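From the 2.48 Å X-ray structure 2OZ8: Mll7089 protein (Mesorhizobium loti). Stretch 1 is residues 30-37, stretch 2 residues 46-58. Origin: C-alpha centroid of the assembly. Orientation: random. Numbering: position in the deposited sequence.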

# COMPACT_ATOMS: atom_id res chain seq x y z
N ASP A 30 -34.53 -23.04 -23.93
CA ASP A 30 -34.69 -22.48 -25.29
C ASP A 30 -33.46 -21.66 -25.67
O ASP A 30 -32.59 -21.43 -24.86
N VAL A 31 -33.40 -21.25 -26.92
CA VAL A 31 -32.30 -20.51 -27.48
C VAL A 31 -32.91 -19.31 -28.18
O VAL A 31 -33.85 -19.46 -28.95
N ASN A 32 -32.36 -18.14 -27.93
CA ASN A 32 -32.81 -16.91 -28.56
C ASN A 32 -31.64 -16.26 -29.24
O ASN A 32 -30.71 -15.85 -28.57
N VAL A 33 -31.63 -16.22 -30.58
CA VAL A 33 -30.43 -15.84 -31.34
C VAL A 33 -30.80 -15.30 -32.71
O VAL A 33 -31.72 -15.81 -33.36
N ALA A 34 -30.10 -14.24 -33.14
CA ALA A 34 -30.27 -13.68 -34.45
C ALA A 34 -28.92 -13.58 -35.18
O ALA A 34 -27.90 -13.18 -34.59
N ALA A 35 -28.93 -13.95 -36.46
CA ALA A 35 -27.75 -13.84 -37.29
C ALA A 35 -27.70 -12.42 -37.80
O ALA A 35 -28.70 -11.86 -38.17
N LEU A 36 -26.51 -11.84 -37.73
CA LEU A 36 -26.26 -10.51 -38.18
C LEU A 36 -25.32 -10.70 -39.36
O LEU A 36 -24.26 -11.32 -39.23
N GLU A 37 -25.75 -10.23 -40.52
CA GLU A 37 -24.93 -10.36 -41.72
C GLU A 37 -24.59 -8.98 -42.19
O GLU A 37 -25.48 -8.11 -42.32
N GLY A 46 -20.01 -10.82 -43.84
CA GLY A 46 -19.59 -11.23 -42.52
C GLY A 46 -20.77 -11.63 -41.65
O GLY A 46 -21.83 -10.97 -41.62
N LEU A 47 -20.58 -12.70 -40.91
CA LEU A 47 -21.62 -13.20 -40.06
C LEU A 47 -21.24 -13.16 -38.55
O LEU A 47 -20.12 -13.54 -38.16
N GLY A 48 -22.16 -12.72 -37.71
CA GLY A 48 -22.07 -12.98 -36.28
C GLY A 48 -23.44 -13.12 -35.65
O GLY A 48 -24.45 -12.90 -36.31
N PHE A 49 -23.46 -13.44 -34.35
CA PHE A 49 -24.64 -13.88 -33.59
C PHE A 49 -25.01 -13.06 -32.40
O PHE A 49 -24.18 -12.81 -31.51
N ILE A 50 -26.28 -12.67 -32.35
CA ILE A 50 -26.79 -11.82 -31.30
C ILE A 50 -27.57 -12.76 -30.43
O ILE A 50 -28.65 -13.17 -30.78
N GLN A 51 -27.01 -13.15 -29.30
CA GLN A 51 -27.68 -14.10 -28.45
C GLN A 51 -28.20 -13.42 -27.19
O GLN A 51 -27.53 -12.61 -26.61
N THR A 52 -29.44 -13.69 -26.81
CA THR A 52 -29.89 -13.29 -25.48
C THR A 52 -30.05 -14.50 -24.60
O THR A 52 -30.47 -15.57 -25.05
N LEU A 53 -29.65 -14.33 -23.35
CA LEU A 53 -29.52 -15.45 -22.43
C LEU A 53 -30.69 -15.62 -21.47
O LEU A 53 -31.02 -16.74 -21.13
N PHE A 54 -31.34 -14.53 -21.08
CA PHE A 54 -32.39 -14.64 -20.08
C PHE A 54 -33.75 -14.30 -20.65
O PHE A 54 -34.75 -14.90 -20.26
N ASN A 55 -33.78 -13.33 -21.56
CA ASN A 55 -34.99 -12.89 -22.24
C ASN A 55 -34.98 -13.27 -23.73
O ASN A 55 -33.91 -13.34 -24.36
N PRO A 56 -36.17 -13.48 -24.34
CA PRO A 56 -36.12 -13.74 -25.78
C PRO A 56 -35.82 -12.44 -26.52
O PRO A 56 -35.91 -11.36 -25.94
N LEU A 57 -35.46 -12.56 -27.80
CA LEU A 57 -35.24 -11.41 -28.64
C LEU A 57 -36.56 -10.73 -28.98
O LEU A 57 -37.59 -11.39 -29.07
N PRO A 58 -36.55 -9.41 -29.19
CA PRO A 58 -37.77 -8.87 -29.75
C PRO A 58 -37.95 -9.35 -31.22
O PRO A 58 -37.15 -10.18 -31.71

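Residues 30-37 pair with the strand that opens the second stretch, antiparallel, their N-to-C directions 153° apart and their axes 4.6 Å apart at closest approach. Because the strands lie side by side, most side chains rise from one face of the sheet or the other, and packing between the stretches is largely a matter of neighbours on the same face. The two stretches together bury 700 Å², and Asn 32, Leu 36 and Ile 50 are among the largest contributors.

Asn 32 leads, with 106 Å² covered by the second stretch. Its side chain (chi1 -86°, m; chi2 -84°) shares a face with Ala 34, Leu 36 and Ile 50, and reaches the loop that follows the second strand. There Leu 57 N donates a hydrogen bond to Asn 32 OD1 at 3.3 Å with an N-H...O angle of 147°, so the amide side chain supplies an acceptor to a loop residue that is not its strand partner. The same oxygen, Asn 32 OD1, lies 3.0 Å from Pro 56 CB, a short contact between the amide and the proline ring. Asn 32 CB is 3.5 Å from Thr 52 OG1. The threonine, in the p rotamer, turns that hydroxyl to its own stretch, donating a very short 2.3 Å hydrogen bond from Thr 52 OG1 to Asn 55 O. A water links the two stretches here: it accepts from the backbone Asn 32 N at 2.9 Å and from the side-chain Gln 51 NE2 at 3.2 Å, and donates to Thr 52 O at 2.5 Å. The extended Gln 51 side chain (chi1 and chi2 both t) thus meets the first stretch partly through solvent.

Farther along this face, Leu 36 (65 Å²; chi1 t, chi2 p) and Ile 50 (63 Å²; chi1 m, chi2 t) form an apolar contact, Leu 36 CB to Ile 50 CD1 at 3.9 Å. They belong to different bridge pairs, so the contact is diagonal. Opposite Leu 36 stands Gly 48, which brings no side chain. The direct partner of Ile 50 is Ala 34, and their CB atoms are 4.4 Å apart. Leu 57 (chi1 m, chi2 t), whose CA-to-CB bond points toward the first stretch, adds a closer contact to the small alanine: Leu 57 CD1 is 3.7 Å from Ala 34 CB. Backbone bonds hold this register, with Ile 50 N to Ala 34 O at 2.8 Å and Leu 36 N to Gly 48 O at 2.7 Å.

The other face carries Val 33, Ala 35 and Glu 37 beside Leu 47, Phe 49 and Gln 51. Val 33 (p) places CG2 4.0 Å from Phe 49 CB. Phe 49 (m, chi2 -77°) presents its ring obliquely, with CE1 4.2 Å from Ala 35 CB. Leu 47 (t, p) brings CD1 to 3.8 Å from Ala 35 CB and 4.0 Å from Glu 37 CG, so it touches the aliphatic part of the glutamate, whose OE2 is hydrogen-bonded elsewhere in the structure.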

# COMPACT_ATOMS: atom_id res chain seq x y z
CB ASP A 30 -35.95 -21.60 -25.37
CG ASP A 30 -35.91 -20.42 -24.36
OD1 ASP A 30 -34.84 -20.19 -23.76
OD2 ASP A 30 -36.93 -19.75 -24.15
CB VAL A 31 -31.58 -21.32 -28.50
CG1 VAL A 31 -30.38 -20.56 -29.03
CG2 VAL A 31 -31.16 -22.66 -27.90
CB ASN A 32 -33.40 -16.01 -27.50
CG ASN A 32 -34.87 -16.32 -27.25
OD1 ASN A 32 -35.74 -15.82 -27.96
ND2 ASN A 32 -35.16 -17.09 -26.23
CB VAL A 33 -29.38 -17.01 -31.42
CG1 VAL A 33 -29.89 -18.20 -32.24
CG2 VAL A 33 -28.07 -16.55 -31.94
CB ALA A 34 -30.95 -12.33 -34.38
CB ALA A 35 -27.79 -14.84 -38.43
CB LEU A 36 -25.58 -9.70 -37.08
CG LEU A 36 -24.95 -8.37 -37.54
CD1 LEU A 36 -26.02 -7.40 -38.00
CD2 LEU A 36 -24.06 -7.76 -36.44
CB GLU A 37 -25.61 -11.15 -42.80
CG GLU A 37 -25.57 -12.67 -42.61
CD GLU A 37 -26.47 -13.39 -43.62
OE1 GLU A 37 -25.99 -14.29 -44.33
OE2 GLU A 37 -27.65 -13.02 -43.71
CB LEU A 47 -21.96 -14.62 -40.56
CG LEU A 47 -22.79 -15.55 -39.69
CD1 LEU A 47 -24.28 -15.15 -39.73
CD2 LEU A 47 -22.54 -17.04 -40.09
CB PHE A 49 -24.45 -15.33 -33.17
CG PHE A 49 -24.34 -16.26 -34.36
CD1 PHE A 49 -25.47 -16.62 -35.06
CD2 PHE A 49 -23.11 -16.69 -34.80
CE1 PHE A 49 -25.35 -17.44 -36.17
CE2 PHE A 49 -23.00 -17.52 -35.92
CZ PHE A 49 -24.08 -17.89 -36.59
CB ILE A 50 -27.70 -10.70 -31.88
CG1 ILE A 50 -26.92 -9.84 -32.87
CG2 ILE A 50 -28.32 -9.88 -30.81
CD1 ILE A 50 -27.81 -9.13 -33.88
CB GLN A 51 -26.76 -15.26 -28.15
CG GLN A 51 -27.50 -16.39 -27.41
CD GLN A 51 -26.62 -17.54 -27.05
OE1 GLN A 51 -25.39 -17.43 -27.09
NE2 GLN A 51 -27.26 -18.67 -26.66
CB THR A 52 -31.15 -12.40 -25.43
OG1 THR A 52 -32.27 -13.07 -26.02
CG2 THR A 52 -30.93 -11.02 -26.07
CB LEU A 53 -28.17 -15.40 -21.70
CG LEU A 53 -26.90 -15.49 -22.57
CD1 LEU A 53 -25.65 -15.29 -21.70
CD2 LEU A 53 -26.79 -16.83 -23.38
CB PHE A 54 -32.09 -13.76 -18.85
CG PHE A 54 -30.62 -13.68 -18.48
CD1 PHE A 54 -29.93 -14.81 -18.01
CD2 PHE A 54 -29.92 -12.47 -18.63
CE1 PHE A 54 -28.56 -14.73 -17.69
CE2 PHE A 54 -28.55 -12.38 -18.30
CZ PHE A 54 -27.88 -13.53 -17.83
CB ASN A 55 -35.14 -11.37 -22.07
CG ASN A 55 -35.94 -11.00 -20.81
OD1 ASN A 55 -35.65 -11.44 -19.69
ND2 ASN A 55 -37.00 -10.18 -21.01
CB PRO A 56 -37.54 -14.25 -26.13
CG PRO A 56 -38.34 -14.14 -24.88
CD PRO A 56 -37.55 -13.46 -23.81
CB LEU A 57 -34.50 -11.81 -29.91
CG LEU A 57 -33.02 -12.10 -29.70
CD1 LEU A 57 -32.41 -12.67 -30.95
CD2 LEU A 57 -32.31 -10.82 -29.30
CB PRO A 58 -37.56 -7.35 -29.68
CG PRO A 58 -36.10 -7.17 -29.66
CD PRO A 58 -35.52 -8.38 -28.97
O HOH W 1 -30.23 -17.83 -26.00